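Local coordinates for protein putative acetyltransferase (Streptococcus mutans, PDB 4E2A) that probably transfers an acyl group, most likely acetyl from acetyl-coenzyme A, to an acceptor, as members of the GNAT family generally do, at residues Val166-Val171 with Thr198-Lys203; Asp124-Gln129 with Ser160-Gly165; Gly107-Asn112 with Gln129-Leu134; Ser49-Ile54 with Ser94-Ile99. All coordinates share one frame; numbering follows the deposited sequence.

Interactions 1, 2 and 3 are strand pairings in one mixed sheet, while interaction 4 packs a helix against the same sheet. Strand 161-167 serves both interaction 1 and interaction 2, and strand 125-133 both interaction 2 and interaction 3, which share Gln129; Glu127 N meets Asn112 O at 2.7 Å where these two adjoin. Interaction 2 is a buried parallel pairing, and interaction 3, nearest the centre of the chain, is antiparallel with a bulge. Interaction 1, partly buried and beside the second subunit, adds a side-chain hydrogen bond between Glu168 and Trp200. Interaction 4 is buried and rests on van der Waals contacts of apolar side chains, its centre about 25 Å from that of interaction 1.

Interaction 1 (Val166-Val171 with Thr198-Lys203); sequences VWEKNV and TDWLLK
In the C-terminal half of the GNAT fold, strand 161-167 pairs antiparallel with strand 195-205 and then leaves the sheet through a type I turn from Trp167 to Asn170, the N-cap of helix 171-179. Val166 and Trp200 form a hydrogen-bonded pair, with Val166 N to Trp200 O at 2.9 Å and Trp200 N to Val166 O at 2.8 Å. One residue on, Trp167 faces Asp199 in a non-hydrogen-bonded pair, and Glu168 N, already within the turn, still reaches Thr198 O at 3.0 Å. Thr198 O also lies at the edge of the Trp167 indole, 3.4 Å from its CD1, while the indole NE1 is taken by Asp197 and Lys169 CB sits over one face of the ring.

On the side of Val166 and Trp200, CG1 of Val166 meets CD1 of Leu202 at 3.7 Å, close to helix 171-179. Thr198 OG1 bonds to Ser189, and Asn74 of the second subunit packs on Glu168, so the turn lies at the dimer contact. Glu168 sends CG anti to its amide nitrogen (chi1 -171°) and crosses the Trp200 indole at a slant, its CA over the five-membered ring. The carboxylate stands nearly perpendicular to the indole, 85° between planes, and Glu168 OE2 accepts the N-H of Trp200 NE1 at 3.0 Å on its anti side, 24° out of the carboxylate plane.

Interaction 2 (Asp124-Gln129 with Ser160-Gly165); sequences DAFEIQ and SWVWLG
Ala125, Phe126 and Glu127 pair in parallel with Trp161, Val162 and Trp163, joining the two strands of a right-handed beta-alpha-beta unit whose crossover is helix 142-157. The backbone bonds alternate: Phe126 N donates to Trp161 O at 2.8 Å, Phe126 O accepts Trp163 N at 2.9 Å, and Ile128 N reaches Trp163 O at 3.1 Å. At the start Asp124 O takes Ser160 N at 2.7 Å and, more weakly, Trp161 N. The strand directions differ by 32°, and at the far end a water bridges the separating strands, donating to Ile128 O and accepting from Gly165 N. In GNAT enzymes these strands part to form the cleft where acetyl-coenzyme A probably binds here too.

One set of apolar contacts lies on the side of Phe126 and Val162, where Val162 CG2 touches CD2 of the Phe126 ring at 3.9 Å and CD1 of Ile128 at 3.5 Å.

On the other face Ala125 CB touches Trp163 CD1. With chi1 at 70°, the Trp163 indole folds back over the neighbouring strand, and Glu127 CG makes a CH-pi contact over its six-membered ring, 4.0 Å from the centroid. The polar ends find partners in the preceding loop, Glu127 OE2 on Thr118 and Trp163 NE1 on Gln117.

Helix 142-157 covers the Phe126 side through Phe147 and Ala154, while strands 104-113 and 195-205 flank the pair within the sheet.

Interaction 3 (Gly107-Asn112 with Gln129-Leu134); sequences GFLKVN and QRLYIL
In Lys110 the chain leaves CB opposite the amide nitrogen (chi1 -180°) and stays extended to CE before chi4 turns NZ aside, while Gln129, also anti at chi1 -176°, runs beside it in the same direction; this brings NZ to Gln129 OE1 across a beta hairpin with a classic bulge. Here two residues, Gln129 and Arg130, stand opposite the single Lys110, whose O accepts Gln129 N at 2.9 Å and, weakly, Arg130 N. In GNAT enzymes a bulge here accompanies the parting of this strand from its parallel neighbour, 161-167 in this chain, where acetyl-coenzyme A probably binds.

Beyond it the pairing is regular antiparallel: Lys110 N donates to Arg130 O, and Phe108 exchanges two backbone bonds with Tyr132, with Phe108 N to Tyr132 O at 3.0 Å. Their rings, on the side that meets helix 48-63, point the same way with planes 19° apart, but are displaced along their planes with little overlap; CZ of Phe108 approaches CD2 of Tyr132 at 3.4 Å. Arg130 CD comes to the edge of the Phe108 ring at 3.9 Å from CE1, and its guanidinium continues to a salt bridge with Glu88.

Lys110 NZ donates to Gln129 OE1 at 2.7 Å in the plane of the amide carbonyl, and a water accepts from both Lys110 NZ, at 3.0 Å, and Gln129 NE2.

Interaction 4 (Ser49-Ile54 with Ser94-Ile99); sequences SLLQKI and SETYFI
The helix segment 49-54 passes over strand segment 94-99 at 75°, the two axes 10.8 Å apart at closest, so that Leu50, Leu51 and Ile54 of the helix meet Phe98 and Thr96 of the strand by side chains. Phe98 carries most of the contact. Its CG lies anti to the carbonyl carbon (chi1 -78°), and from there the ring rises off the sheet to wedge its outer end against the helix.

Each helix residue meets a different part of that end. CG of Leu50 approaches Phe98 CZ at 4.0 Å, with Leu50 CD2 near CE2 of the ring. On the other flank CD1 of Leu51 and CG2 of Ile54 both reach CE1 of Phe98, each at 3.9 Å. The Ile54 side chain runs antiparallel to that of Phe98, whereas that of Leu51 crosses it at a slant. Phe98 CZ, between CE1 and CE2, points at the helix backbone, 3.8 Å from Leu51 N, which lies at the ring edge and in its plane. The ring thus meets the helix backbone edge-on.

Leu51 extends farther along the strand, its CD1 tip to tip with CG2 of Thr96 at 4.2 Å. All of these are van der Waals contacts among largely buried groups.

Strand 94-101 sits between strands 38-42 and 104-113. As in the GNAT fold generally, helices cover both faces of the sheet: helix 142-157 packs on the side of Tyr97 and Ile99, and helix 48-63 on the side of Thr96 and Phe98, with helix 82-90 beside it touching Leu51 through Leu85.

Interaction 1 (Val166-Val171 with Thr198-Lys203)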
# COMPACT_ATOMS: atom_id res chain seq x y z
N VAL B 166 -12.56 -1.41 3.07
CA VAL B 166 -13.28 -0.15 2.98
C VAL B 166 -12.54 0.92 3.77
O VAL B 166 -11.97 0.65 4.82
CB VAL B 166 -14.74 -0.28 3.51
CG1 VAL B 166 -14.74 -0.63 4.99
CG2 VAL B 166 -15.52 1.01 3.26
N TRP B 167 -12.54 2.14 3.23
CA TRP B 167 -11.87 3.27 3.85
C TRP B 167 -12.54 3.63 5.18
O TRP B 167 -13.76 3.81 5.24
CB TRP B 167 -11.93 4.47 2.90
CG TRP B 167 -11.17 5.67 3.39
CD1 TRP B 167 -10.14 5.69 4.28
CD2 TRP B 167 -11.41 7.04 3.02
NE1 TRP B 167 -9.70 6.98 4.47
CE2 TRP B 167 -10.48 7.83 3.72
CE3 TRP B 167 -12.33 7.68 2.17
CZ2 TRP B 167 -10.43 9.22 3.59
CZ3 TRP B 167 -12.28 9.05 2.04
CH2 TRP B 167 -11.33 9.81 2.75
N GLU B 168 -11.74 3.76 6.24
CA GLU B 168 -12.27 4.15 7.55
C GLU B 168 -13.27 5.31 7.49
O GLU B 168 -14.16 5.38 8.31
CB GLU B 168 -11.13 4.51 8.50
CG GLU B 168 -11.59 4.72 9.93
CD GLU B 168 -10.43 4.80 10.92
OE1 GLU B 168 -9.66 5.79 10.86
OE2 GLU B 168 -10.31 3.88 11.75
N LYS B 169 -13.11 6.20 6.52
CA LYS B 169 -13.96 7.39 6.44
C LYS B 169 -15.21 7.24 5.58
O LYS B 169 -16.02 8.16 5.51
CB LYS B 169 -13.17 8.60 5.94
CG LYS B 169 -12.64 9.51 7.04
CD LYS B 169 -11.82 8.74 8.06
CE LYS B 169 -11.22 9.69 9.09
NZ LYS B 169 -10.44 10.80 8.44
N ASN B 170 -15.35 6.10 4.91
CA ASN B 170 -16.52 5.91 4.04
C ASN B 170 -17.67 5.22 4.75
O ASN B 170 -17.96 4.04 4.51
CB ASN B 170 -16.16 5.15 2.76
CG ASN B 170 -17.29 5.17 1.74
OD1 ASN B 170 -18.41 5.62 2.03
ND2 ASN B 170 -17.01 4.67 0.55
N VAL B 171 -18.33 5.97 5.63
CA VAL B 171 -19.38 5.44 6.49
C VAL B 171 -20.56 4.91 5.70
O VAL B 171 -21.19 3.92 6.11
CB VAL B 171 -19.86 6.51 7.49
CG1 VAL B 171 -18.67 7.16 8.16
CG2 VAL B 171 -20.73 7.56 6.80
N THR B 198 -6.41 4.81 7.33
CA THR B 198 -6.69 3.44 7.69
C THR B 198 -7.74 2.81 6.79
O THR B 198 -8.72 3.46 6.42
CB THR B 198 -7.16 3.32 9.14
OG1 THR B 198 -6.19 3.90 10.03
CG2 THR B 198 -7.41 1.85 9.50
N ASP B 199 -7.52 1.55 6.43
CA ASP B 199 -8.55 0.75 5.79
C ASP B 199 -9.02 -0.32 6.75
O ASP B 199 -8.20 -0.97 7.42
CB ASP B 199 -8.03 0.10 4.51
CG ASP B 199 -8.04 1.03 3.32
OD1 ASP B 199 -8.98 1.85 3.21
OD2 ASP B 199 -7.11 0.95 2.49
N TRP B 200 -10.33 -0.50 6.82
CA TRP B 200 -10.90 -1.61 7.56
C TRP B 200 -11.13 -2.78 6.62
O TRP B 200 -11.55 -2.59 5.48
CB TRP B 200 -12.26 -1.24 8.17
CG TRP B 200 -12.24 -0.17 9.20
CD1 TRP B 200 -11.15 0.46 9.74
CD2 TRP B 200 -13.39 0.41 9.83
NE1 TRP B 200 -11.56 1.40 10.66
CE2 TRP B 200 -12.92 1.38 10.74
CE3 TRP B 200 -14.77 0.19 9.72
CZ2 TRP B 200 -13.79 2.14 11.53
CZ3 TRP B 200 -15.62 0.94 10.51
CH2 TRP B 200 -15.13 1.91 11.40
N LEU B 201 -10.87 -3.99 7.11
CA LEU B 201 -11.19 -5.20 6.37
C LEU B 201 -12.46 -5.80 6.96
O LEU B 201 -12.58 -5.91 8.17
CB LEU B 201 -10.03 -6.20 6.43
CG LEU B 201 -8.71 -5.73 5.81
CD1 LEU B 201 -8.92 -5.09 4.45
CD2 LEU B 201 -7.98 -4.77 6.73
N LEU B 202 -13.41 -6.17 6.10
CA LEU B 202 -14.68 -6.69 6.57
C LEU B 202 -14.87 -8.06 5.96
O LEU B 202 -14.59 -8.25 4.77
CB LEU B 202 -15.85 -5.79 6.16
CG LEU B 202 -15.67 -4.27 6.20
CD1 LEU B 202 -16.94 -3.58 5.67
CD2 LEU B 202 -15.34 -3.80 7.61
N LYS B 203 -15.36 -9.01 6.77
CA LYS B 203 -15.66 -10.34 6.28
C LYS B 203 -17.09 -10.76 6.55
O LYS B 203 -17.74 -10.29 7.49
CB LYS B 203 -14.71 -11.37 6.89
CG LYS B 203 -14.71 -11.45 8.41
CD LYS B 203 -13.68 -12.49 8.86
CE LYS B 203 -14.12 -13.21 10.11
NZ LYS B 203 -13.72 -12.42 11.30

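Interaction 2 (Asp124-Gln129 with Ser160-Gly165)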
# COMPACT_ATOMS: atom_id res chain seq x y z
N ASP B 124 -9.03 -19.87 3.65
CA ASP B 124 -10.22 -20.33 2.93
C ASP B 124 -11.14 -19.18 2.58
O ASP B 124 -12.36 -19.28 2.78
CB ASP B 124 -11.01 -21.33 3.78
CG ASP B 124 -10.57 -22.75 3.56
OD1 ASP B 124 -10.52 -23.52 4.55
OD2 ASP B 124 -10.27 -23.09 2.39
N ALA B 125 -10.54 -18.11 2.05
CA ALA B 125 -11.23 -16.84 1.79
C ALA B 125 -11.31 -16.46 0.31
O ALA B 125 -10.51 -16.92 -0.51
CB ALA B 125 -10.59 -15.73 2.60
N PHE B 126 -12.27 -15.58 0.01
CA PHE B 126 -12.63 -15.10 -1.32
C PHE B 126 -12.75 -13.56 -1.23
O PHE B 126 -13.45 -13.03 -0.37
CB PHE B 126 -13.99 -15.75 -1.68
CG PHE B 126 -14.53 -15.42 -3.05
CD1 PHE B 126 -14.60 -16.41 -4.04
CD2 PHE B 126 -15.08 -14.18 -3.32
CE1 PHE B 126 -15.14 -16.15 -5.29
CE2 PHE B 126 -15.64 -13.91 -4.59
CZ PHE B 126 -15.67 -14.89 -5.57
N GLU B 127 -12.07 -12.84 -2.13
CA GLU B 127 -11.95 -11.39 -2.07
C GLU B 127 -12.76 -10.72 -3.19
O GLU B 127 -12.67 -11.11 -4.33
CB GLU B 127 -10.48 -10.97 -2.20
CG GLU B 127 -10.27 -9.46 -2.32
CD GLU B 127 -8.83 -9.05 -2.65
OE1 GLU B 127 -7.99 -9.93 -2.92
OE2 GLU B 127 -8.53 -7.85 -2.62
N ILE B 128 -13.54 -9.71 -2.84
CA ILE B 128 -14.14 -8.85 -3.86
C ILE B 128 -13.24 -7.62 -3.97
O ILE B 128 -13.17 -6.81 -3.04
CB ILE B 128 -15.60 -8.47 -3.51
CG1 ILE B 128 -16.44 -9.74 -3.30
CG2 ILE B 128 -16.20 -7.63 -4.63
CD1 ILE B 128 -17.75 -9.49 -2.52
N GLN B 129 -12.51 -7.54 -5.08
CA GLN B 129 -11.42 -6.55 -5.23
C GLN B 129 -11.86 -5.27 -5.95
O GLN B 129 -11.54 -4.17 -5.50
CB GLN B 129 -10.21 -7.17 -5.97
CG GLN B 129 -8.99 -6.22 -6.07
CD GLN B 129 -8.00 -6.61 -7.17
OE1 GLN B 129 -7.95 -7.76 -7.62
NE2 GLN B 129 -7.19 -5.65 -7.61
N SER B 160 -14.80 -20.34 3.06
CA SER B 160 -15.40 -20.02 4.35
C SER B 160 -15.77 -18.55 4.52
O SER B 160 -16.70 -18.24 5.24
CB SER B 160 -14.50 -20.48 5.50
OG SER B 160 -14.39 -21.90 5.50
N TRP B 161 -15.04 -17.66 3.84
CA TRP B 161 -15.22 -16.21 4.02
C TRP B 161 -15.16 -15.45 2.69
O TRP B 161 -14.44 -15.83 1.76
CB TRP B 161 -14.19 -15.64 5.01
CG TRP B 161 -14.14 -16.35 6.32
CD1 TRP B 161 -13.29 -17.34 6.69
CD2 TRP B 161 -15.01 -16.13 7.45
NE1 TRP B 161 -13.56 -17.76 7.97
CE2 TRP B 161 -14.62 -17.03 8.46
CE3 TRP B 161 -16.09 -15.27 7.69
CZ2 TRP B 161 -15.26 -17.10 9.69
CZ3 TRP B 161 -16.72 -15.34 8.93
CH2 TRP B 161 -16.30 -16.24 9.91
N VAL B 162 -15.95 -14.39 2.60
CA VAL B 162 -15.79 -13.39 1.56
C VAL B 162 -15.46 -12.10 2.29
O VAL B 162 -16.04 -11.79 3.34
CB VAL B 162 -17.07 -13.27 0.69
CG1 VAL B 162 -18.27 -12.91 1.54
CG2 VAL B 162 -16.89 -12.23 -0.44
N TRP B 163 -14.48 -11.36 1.77
CA TRP B 163 -14.03 -10.13 2.40
C TRP B 163 -13.77 -9.00 1.41
O TRP B 163 -13.60 -9.22 0.21
CB TRP B 163 -12.78 -10.39 3.26
CG TRP B 163 -11.56 -10.69 2.46
CD1 TRP B 163 -11.21 -11.89 1.92
CD2 TRP B 163 -10.51 -9.77 2.10
NE1 TRP B 163 -10.01 -11.79 1.28
CE2 TRP B 163 -9.56 -10.51 1.36
CE3 TRP B 163 -10.29 -8.42 2.35
CZ2 TRP B 163 -8.40 -9.91 0.86
CZ3 TRP B 163 -9.13 -7.83 1.84
CH2 TRP B 163 -8.21 -8.58 1.10
N LEU B 164 -13.73 -7.78 1.93
CA LEU B 164 -13.38 -6.63 1.13
C LEU B 164 -12.81 -5.55 2.04
O LEU B 164 -12.93 -5.62 3.26
CB LEU B 164 -14.60 -6.13 0.35
CG LEU B 164 -15.90 -5.91 1.13
CD1 LEU B 164 -15.82 -4.58 1.83
CD2 LEU B 164 -17.10 -5.92 0.19
N GLY B 165 -12.14 -4.56 1.45
CA GLY B 165 -11.60 -3.46 2.20
C GLY B 165 -12.43 -2.21 2.01
O GLY B 165 -12.96 -1.98 0.93
O HOH W 1 -11.80 -4.94 -1.55

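Interaction 3 (Gly107-Asn112 with Gln129-Leu134)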
# COMPACT_ATOMS: atom_id res chain seq x y z
N GLY B 107 -20.29 -2.22 -16.79
CA GLY B 107 -19.45 -2.22 -15.62
C GLY B 107 -18.69 -3.54 -15.49
O GLY B 107 -18.83 -4.43 -16.32
N PHE B 108 -17.87 -3.64 -14.44
CA PHE B 108 -17.04 -4.83 -14.27
C PHE B 108 -16.75 -5.16 -12.81
O PHE B 108 -16.89 -4.32 -11.91
CB PHE B 108 -15.77 -4.73 -15.13
CG PHE B 108 -14.74 -3.79 -14.58
CD1 PHE B 108 -13.71 -4.26 -13.77
CD2 PHE B 108 -14.81 -2.43 -14.86
CE1 PHE B 108 -12.76 -3.40 -13.25
CE2 PHE B 108 -13.85 -1.54 -14.34
CZ PHE B 108 -12.83 -2.02 -13.53
N LEU B 109 -16.32 -6.40 -12.60
CA LEU B 109 -16.21 -6.98 -11.28
C LEU B 109 -14.96 -7.86 -11.26
O LEU B 109 -14.80 -8.70 -12.14
CB LEU B 109 -17.46 -7.83 -10.96
CG LEU B 109 -17.27 -8.85 -9.84
CD1 LEU B 109 -17.08 -8.15 -8.49
CD2 LEU B 109 -18.41 -9.93 -9.79
N LYS B 110 -14.06 -7.65 -10.30
CA LYS B 110 -12.94 -8.60 -10.17
C LYS B 110 -12.95 -9.29 -8.82
O LYS B 110 -13.02 -8.63 -7.77
CB LYS B 110 -11.57 -7.95 -10.46
CG LYS B 110 -10.37 -8.90 -10.35
CD LYS B 110 -9.04 -8.16 -10.63
CE LYS B 110 -7.87 -9.15 -10.77
NZ LYS B 110 -7.19 -9.50 -9.48
N VAL B 111 -12.89 -10.62 -8.84
CA VAL B 111 -12.83 -11.40 -7.60
C VAL B 111 -11.58 -12.29 -7.51
O VAL B 111 -11.06 -12.72 -8.52
CB VAL B 111 -14.12 -12.24 -7.38
CG1 VAL B 111 -15.31 -11.29 -7.10
CG2 VAL B 111 -14.40 -13.11 -8.58
N ASN B 112 -11.07 -12.52 -6.30
CA ASN B 112 -9.86 -13.30 -6.11
C ASN B 112 -10.00 -14.37 -5.04
O ASN B 112 -10.77 -14.22 -4.09
CB ASN B 112 -8.67 -12.43 -5.70
CG ASN B 112 -8.50 -11.19 -6.55
OD1 ASN B 112 -8.29 -10.10 -6.02
ND2 ASN B 112 -8.53 -11.35 -7.86
N GLN B 129 -12.51 -7.54 -5.08
CA GLN B 129 -11.42 -6.55 -5.23
C GLN B 129 -11.86 -5.27 -5.95
O GLN B 129 -11.54 -4.17 -5.50
CB GLN B 129 -10.21 -7.17 -5.97
CG GLN B 129 -8.99 -6.22 -6.07
CD GLN B 129 -8.00 -6.61 -7.17
OE1 GLN B 129 -7.95 -7.76 -7.62
NE2 GLN B 129 -7.19 -5.65 -7.61
N ARG B 130 -12.55 -5.43 -7.07
CA ARG B 130 -12.98 -4.31 -7.91
C ARG B 130 -14.44 -4.38 -8.32
O ARG B 130 -14.93 -5.43 -8.76
CB ARG B 130 -12.16 -4.26 -9.22
CG ARG B 130 -10.73 -3.78 -9.09
CD ARG B 130 -10.01 -3.81 -10.46
NE ARG B 130 -8.60 -3.55 -10.25
CZ ARG B 130 -7.62 -4.04 -10.98
NH1 ARG B 130 -7.89 -4.84 -12.02
NH2 ARG B 130 -6.35 -3.73 -10.69
N LEU B 131 -15.15 -3.26 -8.22
CA LEU B 131 -16.50 -3.18 -8.77
C LEU B 131 -16.80 -1.74 -9.19
O LEU B 131 -16.90 -0.86 -8.34
CB LEU B 131 -17.54 -3.71 -7.75
CG LEU B 131 -18.95 -4.10 -8.27
CD1 LEU B 131 -19.83 -4.81 -7.22
CD2 LEU B 131 -19.69 -2.88 -8.82
N TYR B 132 -16.92 -1.52 -10.51
CA TYR B 132 -17.20 -0.22 -11.09
C TYR B 132 -18.39 -0.28 -12.04
O TYR B 132 -18.54 -1.23 -12.81
CB TYR B 132 -15.98 0.27 -11.91
CG TYR B 132 -14.77 0.69 -11.10
CD1 TYR B 132 -14.59 2.01 -10.70
CD2 TYR B 132 -13.80 -0.24 -10.74
CE1 TYR B 132 -13.48 2.39 -9.98
CE2 TYR B 132 -12.70 0.12 -10.03
CZ TYR B 132 -12.54 1.43 -9.65
OH TYR B 132 -11.42 1.79 -8.93
N ILE B 133 -19.21 0.76 -12.00
CA ILE B 133 -20.29 0.92 -12.98
C ILE B 133 -20.05 2.23 -13.71
O ILE B 133 -19.84 3.27 -13.07
CB ILE B 133 -21.70 0.96 -12.31
CG1 ILE B 133 -21.97 -0.31 -11.48
CG2 ILE B 133 -22.80 1.20 -13.36
CD1 ILE B 133 -22.09 -1.62 -12.29
N LEU B 134 -20.03 2.18 -15.04
CA LEU B 134 -20.03 3.40 -15.87
C LEU B 134 -21.11 4.42 -15.46
O LEU B 134 -22.29 4.07 -15.27
CB LEU B 134 -20.22 3.05 -17.35
CG LEU B 134 -19.01 2.61 -18.18
CD1 LEU B 134 -19.48 2.16 -19.55
CD2 LEU B 134 -17.95 3.71 -18.31
O HOH W 2 -5.63 -6.90 -9.58

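Interaction 4 (Ser49-Ile54 with Ser94-Ile99)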
# COMPACT_ATOMS: atom_id res chain seq x y z
N SER B 49 -9.34 -5.50 -24.93
CA SER B 49 -9.27 -4.07 -25.19
C SER B 49 -10.49 -3.36 -24.67
O SER B 49 -10.41 -2.30 -24.15
CB SER B 49 -9.09 -3.78 -26.68
OG SER B 49 -7.92 -4.37 -27.17
N LEU B 50 -11.62 -4.02 -24.79
CA LEU B 50 -12.85 -3.55 -24.23
C LEU B 50 -12.72 -3.36 -22.71
O LEU B 50 -12.98 -2.34 -22.18
CB LEU B 50 -13.95 -4.51 -24.62
CG LEU B 50 -15.34 -4.19 -24.16
CD1 LEU B 50 -15.68 -2.73 -24.22
CD2 LEU B 50 -16.37 -5.04 -24.81
N LEU B 51 -12.19 -4.36 -22.05
CA LEU B 51 -11.93 -4.28 -20.64
C LEU B 51 -11.04 -3.11 -20.25
O LEU B 51 -11.33 -2.41 -19.34
CB LEU B 51 -11.34 -5.58 -20.17
CG LEU B 51 -10.95 -5.63 -18.72
CD1 LEU B 51 -12.08 -5.39 -17.81
CD2 LEU B 51 -10.14 -6.83 -18.36
N GLN B 52 -9.95 -2.93 -20.97
CA GLN B 52 -9.03 -1.83 -20.66
C GLN B 52 -9.80 -0.52 -20.75
O GLN B 52 -9.68 0.36 -19.88
CB GLN B 52 -7.82 -1.83 -21.64
CG GLN B 52 -6.91 -0.61 -21.51
CD GLN B 52 -5.78 -0.57 -22.53
OE1 GLN B 52 -6.02 -0.50 -23.73
NE2 GLN B 52 -4.52 -0.64 -22.05
N LYS B 53 -10.63 -0.41 -21.79
CA LYS B 53 -11.38 0.82 -22.04
C LYS B 53 -12.32 1.17 -20.87
O LYS B 53 -12.31 2.30 -20.35
CB LYS B 53 -12.17 0.71 -23.35
CG LYS B 53 -13.11 1.88 -23.63
CD LYS B 53 -13.67 1.79 -25.05
CE LYS B 53 -14.72 2.87 -25.34
NZ LYS B 53 -14.11 4.22 -25.56
N ILE B 54 -13.11 0.19 -20.45
CA ILE B 54 -14.07 0.46 -19.40
C ILE B 54 -13.35 0.67 -18.07
O ILE B 54 -13.71 1.56 -17.31
CB ILE B 54 -15.15 -0.63 -19.29
CG1 ILE B 54 -16.22 -0.21 -18.29
CG2 ILE B 54 -14.56 -1.94 -18.84
CD1 ILE B 54 -17.53 -1.00 -18.42
N SER B 94 -8.53 -16.09 -10.10
CA SER B 94 -9.24 -14.82 -10.14
C SER B 94 -10.26 -14.84 -11.27
O SER B 94 -10.08 -15.52 -12.27
CB SER B 94 -8.24 -13.67 -10.37
OG SER B 94 -8.91 -12.43 -10.52
N GLU B 95 -11.35 -14.09 -11.11
CA GLU B 95 -12.23 -13.93 -12.25
C GLU B 95 -12.61 -12.48 -12.47
O GLU B 95 -12.77 -11.72 -11.52
CB GLU B 95 -13.45 -14.83 -12.16
CG GLU B 95 -13.10 -16.30 -12.45
CD GLU B 95 -14.17 -17.26 -11.98
OE1 GLU B 95 -15.10 -16.81 -11.29
OE2 GLU B 95 -14.07 -18.47 -12.31
N THR B 96 -12.71 -12.10 -13.74
CA THR B 96 -13.23 -10.78 -14.07
C THR B 96 -14.53 -10.91 -14.89
O THR B 96 -14.58 -11.65 -15.89
CB THR B 96 -12.21 -9.93 -14.84
OG1 THR B 96 -11.01 -9.80 -14.07
CG2 THR B 96 -12.75 -8.54 -15.13
N TYR B 97 -15.55 -10.16 -14.47
CA TYR B 97 -16.87 -10.20 -15.11
C TYR B 97 -17.26 -8.84 -15.68
O TYR B 97 -16.89 -7.79 -15.13
CB TYR B 97 -17.95 -10.62 -14.10
CG TYR B 97 -17.78 -12.02 -13.55
CD1 TYR B 97 -18.39 -13.10 -14.17
CD2 TYR B 97 -17.00 -12.26 -12.42
CE1 TYR B 97 -18.24 -14.37 -13.70
CE2 TYR B 97 -16.83 -13.55 -11.93
CZ TYR B 97 -17.47 -14.60 -12.58
OH TYR B 97 -17.34 -15.88 -12.14
N PHE B 98 -18.03 -8.86 -16.78
CA PHE B 98 -18.77 -7.70 -17.24
C PHE B 98 -20.21 -7.84 -16.77
O PHE B 98 -20.75 -8.96 -16.68
CB PHE B 98 -18.82 -7.62 -18.78
CG PHE B 98 -17.56 -7.10 -19.44
CD1 PHE B 98 -16.79 -6.13 -18.86
CD2 PHE B 98 -17.17 -7.60 -20.68
CE1 PHE B 98 -15.64 -5.65 -19.48
CE2 PHE B 98 -16.01 -7.14 -21.30
CZ PHE B 98 -15.25 -6.16 -20.70
N ILE B 99 -20.84 -6.71 -16.48
CA ILE B 99 -22.29 -6.67 -16.48
C ILE B 99 -22.68 -5.88 -17.70
O ILE B 99 -22.14 -4.80 -17.98
CB ILE B 99 -22.92 -6.10 -15.20
CG1 ILE B 99 -24.45 -6.17 -15.29
CG2 ILE B 99 -22.47 -4.67 -14.95
CD1 ILE B 99 -25.15 -5.97 -13.95